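Local coordinates for ribosomal-protein-alanine acetyltransferase (Clostridium acetobutylicum, PDB 3DNS) that probably transfers an acetyl group to the N-terminal alanine of a ribosomal protein, this chain being the N-terminal GNAT-like domain of a longer enzyme, at residues I60-M72 with V92-F104. Numbering follows the deposited sequence.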
ATOM      1  N   ILE A  60       2.034  -2.925 -11.706  1.00 28.45           N
ATOM      2  CA  ILE A  60       2.843  -3.910 -10.978  1.00 27.17           C
ATOM      3  C   ILE A  60       2.425  -5.283 -11.431  1.00 27.61           C
ATOM      4  O   ILE A  60       2.538  -6.241 -10.667  1.00 27.51           O
ATOM      5  CB  ILE A  60       2.660  -3.777  -9.488  1.00 26.38           C
ATOM      6  CG1 ILE A  60       1.174  -3.928  -9.150  1.00 26.69           C
ATOM      7  CG2 ILE A  60       3.204  -2.424  -9.006  1.00 23.57           C
ATOM      8  CD1 ILE A  60       0.871  -4.260  -7.677  1.00 27.57           C
ATOM      9  N   ASN A  61       1.948  -5.404 -12.681  1.00 27.56           N
ATOM     10  CA  ASN A  61       1.447  -6.715 -13.150  1.00 27.43           C
ATOM     11  C   ASN A  61       2.459  -7.843 -13.000  1.00 26.95           C
ATOM     12  O   ASN A  61       2.075  -8.899 -12.582  1.00 27.48           O
ATOM     13  CB  ASN A  61       0.814  -6.642 -14.537  1.00 28.50           C
ATOM     14  CG  ASN A  61      -0.545  -5.911 -14.498  1.00 29.90           C
ATOM     15  OD1 ASN A  61      -1.169  -5.779 -13.439  1.00 34.77           O
ATOM     16  ND2 ASN A  61      -0.973  -5.418 -15.617  1.00 33.47           N
ATOM     17  N   THR A  62       3.748  -7.599 -13.232  1.00 25.58           N
ATOM     18  CA  THR A  62       4.734  -8.651 -13.094  1.00 25.76           C
ATOM     19  C   THR A  62       4.710  -9.158 -11.647  1.00 25.44           C
ATOM     20  O   THR A  62       4.940 -10.338 -11.396  1.00 26.01           O
ATOM     21  CB  THR A  62       6.209  -8.173 -13.417  1.00 25.56           C
ATOM     22  OG1 THR A  62       6.268  -7.517 -14.684  1.00 27.26           O
ATOM     23  CG2 THR A  62       7.164  -9.340 -13.442  1.00 24.33           C
ATOM     24  N   TYR A  63       4.468  -8.257 -10.698  1.00 25.75           N
ATOM     25  CA  TYR A  63       4.486  -8.609  -9.260  1.00 26.14           C
ATOM     26  C   TYR A  63       3.252  -9.393  -8.889  1.00 25.13           C
ATOM     27  O   TYR A  63       3.325 -10.414  -8.222  1.00 24.24           O
ATOM     28  CB  TYR A  63       4.638  -7.356  -8.371  1.00 27.94           C
ATOM     29  CG  TYR A  63       6.079  -6.948  -8.125  1.00 29.17           C
ATOM     30  CD1 TYR A  63       6.970  -6.735  -9.183  1.00 32.44           C
ATOM     31  CD2 TYR A  63       6.565  -6.795  -6.817  1.00 30.84           C
ATOM     32  CE1 TYR A  63       8.334  -6.340  -8.941  1.00 30.06           C
ATOM     33  CE2 TYR A  63       7.891  -6.416  -6.566  1.00 30.62           C
ATOM     34  CZ  TYR A  63       8.770  -6.194  -7.625  1.00 30.44           C
ATOM     35  OH  TYR A  63      10.058  -5.827  -7.317  1.00 29.23           O
ATOM     36  N   ILE A  64       2.099  -8.926  -9.352  1.00 25.30           N
ATOM     37  CA  ILE A  64       0.850  -9.655  -9.135  1.00 23.70           C
ATOM     38  C   ILE A  64       0.943 -11.076  -9.663  1.00 23.19           C
ATOM     39  O   ILE A  64       0.526 -12.003  -8.993  1.00 22.79           O
ATOM     40  CB  ILE A  64      -0.319  -8.909  -9.750  1.00 24.48           C
ATOM     41  CG1 ILE A  64      -0.452  -7.495  -9.127  1.00 25.67           C
ATOM     42  CG2 ILE A  64      -1.633  -9.655  -9.550  1.00 23.94           C
ATOM     43  CD1 ILE A  64      -0.204  -7.502  -7.675  1.00 28.66           C
ATOM     44  N   LYS A  65       1.453 -11.226 -10.887  1.00 22.80           N
ATOM     45  CA  LYS A  65       1.686 -12.543 -11.489  1.00 23.10           C
ATOM     46  C   LYS A  65       2.541 -13.418 -10.580  1.00 21.26           C
ATOM     47  O   LYS A  65       2.273 -14.630 -10.447  1.00 20.07           O
ATOM     48  CB  LYS A  65       2.365 -12.445 -12.870  1.00 22.53           C
ATOM     49  CG  LYS A  65       1.394 -12.304 -14.022  1.00 26.06           C
ATOM     50  CD  LYS A  65       2.080 -12.285 -15.411  1.00 26.25           C
ATOM     51  CE  LYS A  65       2.094 -10.898 -16.055  1.00 28.82           C
ATOM     52  NZ  LYS A  65       2.289 -10.970 -17.564  1.00 29.43           N
ATOM     53  N   GLU A  66       3.586 -12.832 -10.020  1.00 20.47           N
ATOM     54  CA  GLU A  66       4.462 -13.576  -9.114  1.00 20.53           C
ATOM     55  C   GLU A  66       3.698 -13.980  -7.859  1.00 20.76           C
ATOM     56  O   GLU A  66       3.787 -15.129  -7.386  1.00 22.23           O
ATOM     57  CB  GLU A  66       5.705 -12.770  -8.754  1.00 20.51           C
ATOM     58  CG  GLU A  66       6.600 -13.463  -7.735  1.00 21.77           C
ATOM     59  CD  GLU A  66       7.902 -12.731  -7.528  1.00 21.69           C
ATOM     60  OE1 GLU A  66       8.669 -12.596  -8.478  1.00 27.73           O
ATOM     61  OE2 GLU A  66       8.165 -12.289  -6.415  1.00 24.53           O
ATOM     62  N   ILE A  67       2.937 -13.061  -7.295  1.00 19.64           N
ATOM     63  CA  ILE A  67       2.242 -13.366  -6.044  1.00 18.94           C
ATOM     64  C   ILE A  67       1.307 -14.566  -6.264  1.00 18.90           C
ATOM     65  O   ILE A  67       1.279 -15.519  -5.513  1.00 18.81           O
ATOM     66  CB  ILE A  67       1.473 -12.092  -5.527  1.00 19.49           C
ATOM     67  CG1 ILE A  67       2.475 -10.994  -5.118  1.00 17.70           C
ATOM     68  CG2 ILE A  67       0.481 -12.420  -4.372  1.00 18.30           C
ATOM     69  CD1 ILE A  67       1.899  -9.556  -5.103  1.00 17.57           C
ATOM     70  N   LEU A  68       0.540 -14.497  -7.338  1.00 18.72           N
ATOM     71  CA  LEU A  68      -0.391 -15.539  -7.674  1.00 18.44           C
ATOM     72  C   LEU A  68       0.321 -16.861  -7.949  1.00 18.20           C
ATOM     73  O   LEU A  68      -0.113 -17.900  -7.518  1.00 18.46           O
ATOM     74  CB  LEU A  68      -1.228 -15.098  -8.889  1.00 18.12           C
ATOM     75  CG  LEU A  68      -2.329 -14.067  -8.635  1.00 19.16           C
ATOM     76  CD1 LEU A  68      -2.796 -13.454  -9.995  1.00 14.93           C
ATOM     77  CD2 LEU A  68      -3.547 -14.713  -7.891  1.00 16.95           C
ATOM     78  N   SER A  69       1.448 -16.809  -8.646  1.00 20.08           N
ATOM     79  CA  SER A  69       2.194 -17.990  -8.991  1.00 20.48           C
ATOM     80  C   SER A  69       2.756 -18.632  -7.736  1.00 19.40           C
ATOM     81  O   SER A  69       2.636 -19.825  -7.560  1.00 18.15           O
ATOM     82  CB  SER A  69       3.295 -17.706 -10.039  1.00 20.97           C
ATOM     83  OG  SER A  69       2.689 -17.366 -11.268  1.00 22.54           O
ATOM     84  N   VAL A  70       3.344 -17.826  -6.885  1.00 20.08           N
ATOM     85  CA  VAL A  70       3.876 -18.273  -5.599  1.00 20.53           C
ATOM     86  C   VAL A  70       2.826 -18.939  -4.741  1.00 20.46           C
ATOM     87  O   VAL A  70       3.065 -20.043  -4.214  1.00 20.52           O
ATOM     88  CB  VAL A  70       4.526 -17.087  -4.773  1.00 20.78           C
ATOM     89  CG1 VAL A  70       4.895 -17.546  -3.386  1.00 19.85           C
ATOM     90  CG2 VAL A  70       5.828 -16.501  -5.502  1.00 20.38           C
ATOM     91  N   PHE A  71       1.672 -18.281  -4.599  1.00 20.60           N
ATOM     92  CA  PHE A  71       0.605 -18.772  -3.720  1.00 20.35           C
ATOM     93  C   PHE A  71      -0.091 -20.006  -4.303  1.00 20.22           C
ATOM     94  O   PHE A  71      -0.451 -20.938  -3.586  1.00 20.30           O
ATOM     95  CB  PHE A  71      -0.358 -17.630  -3.361  1.00 20.22           C
ATOM     96  CG  PHE A  71      -1.074 -17.819  -2.038  1.00 21.11           C
ATOM     97  CD1 PHE A  71      -0.360 -17.934  -0.846  1.00 21.20           C
ATOM     98  CD2 PHE A  71      -2.459 -17.903  -1.981  1.00 20.98           C
ATOM     99  CE1 PHE A  71      -1.023 -18.090   0.373  1.00 21.70           C
ATOM    100  CE2 PHE A  71      -3.113 -18.110  -0.771  1.00 20.18           C
ATOM    101  CZ  PHE A  71      -2.408 -18.201   0.395  1.00 19.61           C
HETATM  102  N   MSE A  72      -0.261 -20.053  -5.621  1.00 21.35           N
HETATM  103  CA  MSE A  72      -0.871 -21.240  -6.248  1.00 21.95           C
HETATM  104  C   MSE A  72       0.007 -22.477  -6.071  1.00 21.73           C
HETATM  105  O   MSE A  72      -0.467 -23.546  -5.774  1.00 22.08           O
HETATM  106  CB  MSE A  72      -1.104 -21.035  -7.778  1.00 21.92           C
HETATM  107  CG  MSE A  72      -2.223 -20.087  -8.236  1.00 24.15           C
HETATM  108 SE   MSE A  72      -3.857 -20.202  -7.229  0.70 28.55          SE
HETATM  109  CE  MSE A  72      -3.313 -18.920  -5.838  1.00 25.27           C
ATOM    110  N   VAL A  92      -8.348  -4.089  -9.529  1.00 31.85           N
ATOM    111  CA  VAL A  92      -7.084  -4.807  -9.651  1.00 31.35           C
ATOM    112  C   VAL A  92      -6.962  -5.232 -11.107  1.00 31.86           C
ATOM    113  O   VAL A  92      -7.955  -5.554 -11.760  1.00 31.10           O
ATOM    114  CB  VAL A  92      -6.990  -6.050  -8.689  1.00 31.65           C
ATOM    115  CG1 VAL A  92      -5.691  -6.856  -8.909  1.00 29.94           C
ATOM    116  CG2 VAL A  92      -7.118  -5.627  -7.170  1.00 27.35           C
ATOM    117  N   SER A  93      -5.733  -5.238 -11.602  1.00 32.35           N
ATOM    118  CA  SER A  93      -5.463  -5.535 -13.012  1.00 32.87           C
ATOM    119  C   SER A  93      -5.767  -6.995 -13.310  1.00 33.27           C
ATOM    120  O   SER A  93      -5.159  -7.888 -12.711  1.00 34.24           O
ATOM    121  CB  SER A  93      -3.995  -5.247 -13.285  1.00 32.59           C
ATOM    122  OG  SER A  93      -3.647  -5.615 -14.598  1.00 35.10           O
ATOM    123  N   THR A  94      -6.708  -7.246 -14.220  1.00 33.22           N
ATOM    124  CA  THR A  94      -7.178  -8.625 -14.485  1.00 32.71           C
ATOM    125  C   THR A  94      -6.251  -9.380 -15.455  1.00 32.06           C
ATOM    126  O   THR A  94      -6.358 -10.611 -15.678  1.00 32.13           O
ATOM    127  CB  THR A  94      -8.630  -8.624 -15.034  1.00 32.46           C
ATOM    128  OG1 THR A  94      -8.648  -8.091 -16.356  1.00 33.49           O
ATOM    129  CG2 THR A  94      -9.550  -7.783 -14.173  1.00 32.85           C
ATOM    130  N   GLN A  95      -5.337  -8.629 -16.043  1.00 31.74           N
ATOM    131  CA  GLN A  95      -4.383  -9.145 -17.009  1.00 31.52           C
ATOM    132  C   GLN A  95      -3.534 -10.291 -16.448  1.00 31.05           C
ATOM    133  O   GLN A  95      -3.418 -11.357 -17.089  1.00 29.83           O
ATOM    134  CB  GLN A  95      -3.538  -7.968 -17.487  1.00 31.51           C
ATOM    135  CG  GLN A  95      -2.193  -8.301 -18.063  1.00 32.82           C
ATOM    136  CD  GLN A  95      -1.470  -7.055 -18.513  1.00 34.48           C
ATOM    137  OE1 GLN A  95      -1.728  -5.965 -17.985  1.00 39.68           O
ATOM    138  NE2 GLN A  95      -0.560  -7.191 -19.493  1.00 37.40           N
ATOM    139  N   PRO A  96      -2.956 -10.109 -15.237  1.00 30.10           N
ATOM    140  CA  PRO A  96      -2.145 -11.183 -14.709  1.00 30.15           C
ATOM    141  C   PRO A  96      -2.940 -12.477 -14.566  1.00 29.58           C
ATOM    142  O   PRO A  96      -2.414 -13.543 -14.807  1.00 29.77           O
ATOM    143  CB  PRO A  96      -1.698 -10.666 -13.329  1.00 30.18           C
ATOM    144  CG  PRO A  96      -1.852  -9.197 -13.388  1.00 31.38           C
ATOM    145  CD  PRO A  96      -3.034  -8.980 -14.299  1.00 31.56           C
ATOM    146  N   PHE A  97      -4.205 -12.382 -14.175  1.00 29.71           N
ATOM    147  CA  PHE A  97      -5.028 -13.572 -13.967  1.00 29.44           C
ATOM    148  C   PHE A  97      -5.261 -14.312 -15.275  1.00 29.59           C
ATOM    149  O   PHE A  97      -5.189 -15.560 -15.357  1.00 32.03           O
ATOM    150  CB  PHE A  97      -6.379 -13.200 -13.396  1.00 29.24           C
ATOM    151  CG  PHE A  97      -6.326 -12.759 -11.993  1.00 29.44           C
ATOM    152  CD1 PHE A  97      -6.483 -13.672 -10.970  1.00 25.62           C
ATOM    153  CD2 PHE A  97      -6.137 -11.394 -11.688  1.00 30.50           C
ATOM    154  CE1 PHE A  97      -6.411 -13.254  -9.648  1.00 29.07           C
ATOM    155  CE2 PHE A  97      -6.066 -10.980 -10.397  1.00 30.43           C
ATOM    156  CZ  PHE A  97      -6.219 -11.911  -9.359  1.00 30.27           C
ATOM    157  N   VAL A  98      -5.590 -13.559 -16.303  1.00 29.71           N
ATOM    158  CA  VAL A  98      -5.898 -14.164 -17.607  1.00 29.61           C
ATOM    159  C   VAL A  98      -4.612 -14.787 -18.211  1.00 29.09           C
ATOM    160  O   VAL A  98      -4.637 -15.874 -18.796  1.00 29.21           O
ATOM    161  CB  VAL A  98      -6.643 -13.113 -18.528  1.00 29.88           C
ATOM    162  CG1 VAL A  98      -6.969 -13.658 -19.917  1.00 29.91           C
ATOM    163  CG2 VAL A  98      -7.946 -12.666 -17.827  1.00 30.98           C
ATOM    164  N   GLU A  99      -3.485 -14.108 -18.051  1.00 29.15           N
ATOM    165  CA  GLU A  99      -2.215 -14.619 -18.575  1.00 28.56           C
ATOM    166  C   GLU A  99      -1.714 -15.890 -17.849  1.00 28.23           C
ATOM    167  O   GLU A  99      -0.943 -16.669 -18.405  1.00 28.02           O
ATOM    168  CB  GLU A  99      -1.158 -13.504 -18.516  1.00 28.43           C
ATOM    169  CG  GLU A  99      -1.526 -12.339 -19.433  1.00 28.53           C
ATOM    170  CD  GLU A  99      -0.561 -11.162 -19.366  1.00 29.30           C
ATOM    171  OE1 GLU A  99       0.241 -11.086 -18.410  1.00 29.92           O
ATOM    172  OE2 GLU A  99      -0.614 -10.308 -20.277  1.00 25.38           O
ATOM    173  N   LEU A 100      -2.127 -16.088 -16.597  1.00 27.40           N
ATOM    174  CA  LEU A 100      -1.745 -17.288 -15.873  1.00 26.99           C
ATOM    175  C   LEU A 100      -2.747 -18.431 -16.115  1.00 27.53           C
ATOM    176  O   LEU A 100      -2.519 -19.547 -15.673  1.00 28.06           O
ATOM    177  CB  LEU A 100      -1.611 -16.986 -14.393  1.00 26.97           C
ATOM    178  CG  LEU A 100      -0.464 -16.074 -14.011  1.00 27.20           C
ATOM    179  CD1 LEU A 100      -0.607 -15.662 -12.510  1.00 24.39           C
ATOM    180  CD2 LEU A 100       0.878 -16.815 -14.236  1.00 28.88           C
ATOM    181  N   GLY A 101      -3.835 -18.165 -16.838  1.00 27.16           N
ATOM    182  CA  GLY A 101      -4.794 -19.201 -17.133  1.00 27.43           C
ATOM    183  C   GLY A 101      -6.002 -19.349 -16.199  1.00 27.71           C
ATOM    184  O   GLY A 101      -6.728 -20.362 -16.283  1.00 27.72           O
ATOM    185  N   PHE A 102      -6.241 -18.369 -15.337  1.00 26.41           N
ATOM    186  CA  PHE A 102      -7.451 -18.400 -14.498  1.00 26.12           C
ATOM    187  C   PHE A 102      -8.693 -18.166 -15.324  1.00 25.86           C
ATOM    188  O   PHE A 102      -8.680 -17.348 -16.225  1.00 25.13           O
ATOM    189  CB  PHE A 102      -7.458 -17.304 -13.446  1.00 25.67           C
ATOM    190  CG  PHE A 102      -6.487 -17.492 -12.351  1.00 23.84           C
ATOM    191  CD1 PHE A 102      -6.877 -18.074 -11.164  1.00 24.33           C
ATOM    192  CD2 PHE A 102      -5.197 -17.032 -12.475  1.00 26.22           C
ATOM    193  CE1 PHE A 102      -5.996 -18.273 -10.141  1.00 24.66           C
ATOM    194  CE2 PHE A 102      -4.276 -17.196 -11.404  1.00 24.91           C
ATOM    195  CZ  PHE A 102      -4.709 -17.813 -10.243  1.00 23.84           C
ATOM    196  N   ALA A 103      -9.767 -18.855 -14.961  1.00 25.38           N
ATOM    197  CA  ALA A 103     -11.111 -18.587 -15.505  1.00 25.65           C
ATOM    198  C   ALA A 103     -11.826 -17.458 -14.710  1.00 25.20           C
ATOM    199  O   ALA A 103     -11.712 -17.346 -13.494  1.00 23.34           O
ATOM    200  CB  ALA A 103     -11.953 -19.898 -15.492  1.00 24.82           C
ATOM    201  N   PHE A 104     -12.571 -16.616 -15.421  1.00 25.62           N
ATOM    202  CA  PHE A 104     -13.534 -15.711 -14.801  1.00 26.05           C
ATOM    203  C   PHE A 104     -14.763 -16.537 -14.454  1.00 25.68           C
ATOM    204  O   PHE A 104     -15.430 -17.039 -15.359  1.00 26.94           O
ATOM    205  CB  PHE A 104     -13.969 -14.642 -15.828  1.00 26.89           C
ATOM    206  CG  PHE A 104     -13.008 -13.470 -15.956  1.00 28.22           C
ATOM    207  CD1 PHE A 104     -13.175 -12.327 -15.181  1.00 27.28           C
ATOM    208  CD2 PHE A 104     -11.977 -13.485 -16.885  1.00 29.36           C
ATOM    209  CE1 PHE A 104     -12.348 -11.196 -15.351  1.00 26.39           C
ATOM    210  CE2 PHE A 104     -11.115 -12.347 -17.031  1.00 27.46           C
ATOM    211  CZ  PHE A 104     -11.328 -11.218 -16.260  1.00 27.95           C
TER
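Leu68 lays its CD1 methyl over the centre of the Phe97 ring, 3.7 Å from the centroid and 14° off the ring normal, which meets the criteria of a CH-pi contact. Leu68 points toward 92-104, and with CG anti to the carbonyl carbon (chi1 -76°) both methyls reach aromatic rings, CD2 lying 4.1 Å from CZ of Phe102. One turn on, selenomethionine Met72 bends at chi2 and chi3 and brings SE to the edge of the Phe102 ring, 5.1 Å from the centroid, a Met-aromatic contact. Toward the start of helix 61-72, Pro96 packs against both Ile64 and Lys65: its CB lies 3.6 Å from CG of Lys65, whose aliphatic stem crosses the proline at about a right angle. Leu100 packs further along the helix, CD1 3.7 Å from CB of Leu68 and CD2 near Ser69 OG. That hydroxyl donates to Lys65 O, which also accepts from Ser69 N on the opposite face of its plane. Ser93 OG donates a weak hydrogen bond to Asn61 OD1, whose place is less sure; Lys65 NZ and Glu99 OE1 are modelled too close, leaving that salt bridge doubtful in detail. Gln95 NE2, 3.2 Å from Glu99 OE2, donates to that carboxylate from above its plane. Leu68 and Phe97 also touch strand 83-89, on Ile86 and Val88, so segments 61-72 and 95-99, crossing at -51°, pack on one side of the GNAT-type sheet. The chemistry implies an apolar middle, aliphatic as well as aromatic, with polar groups at its more solvent-exposed edge.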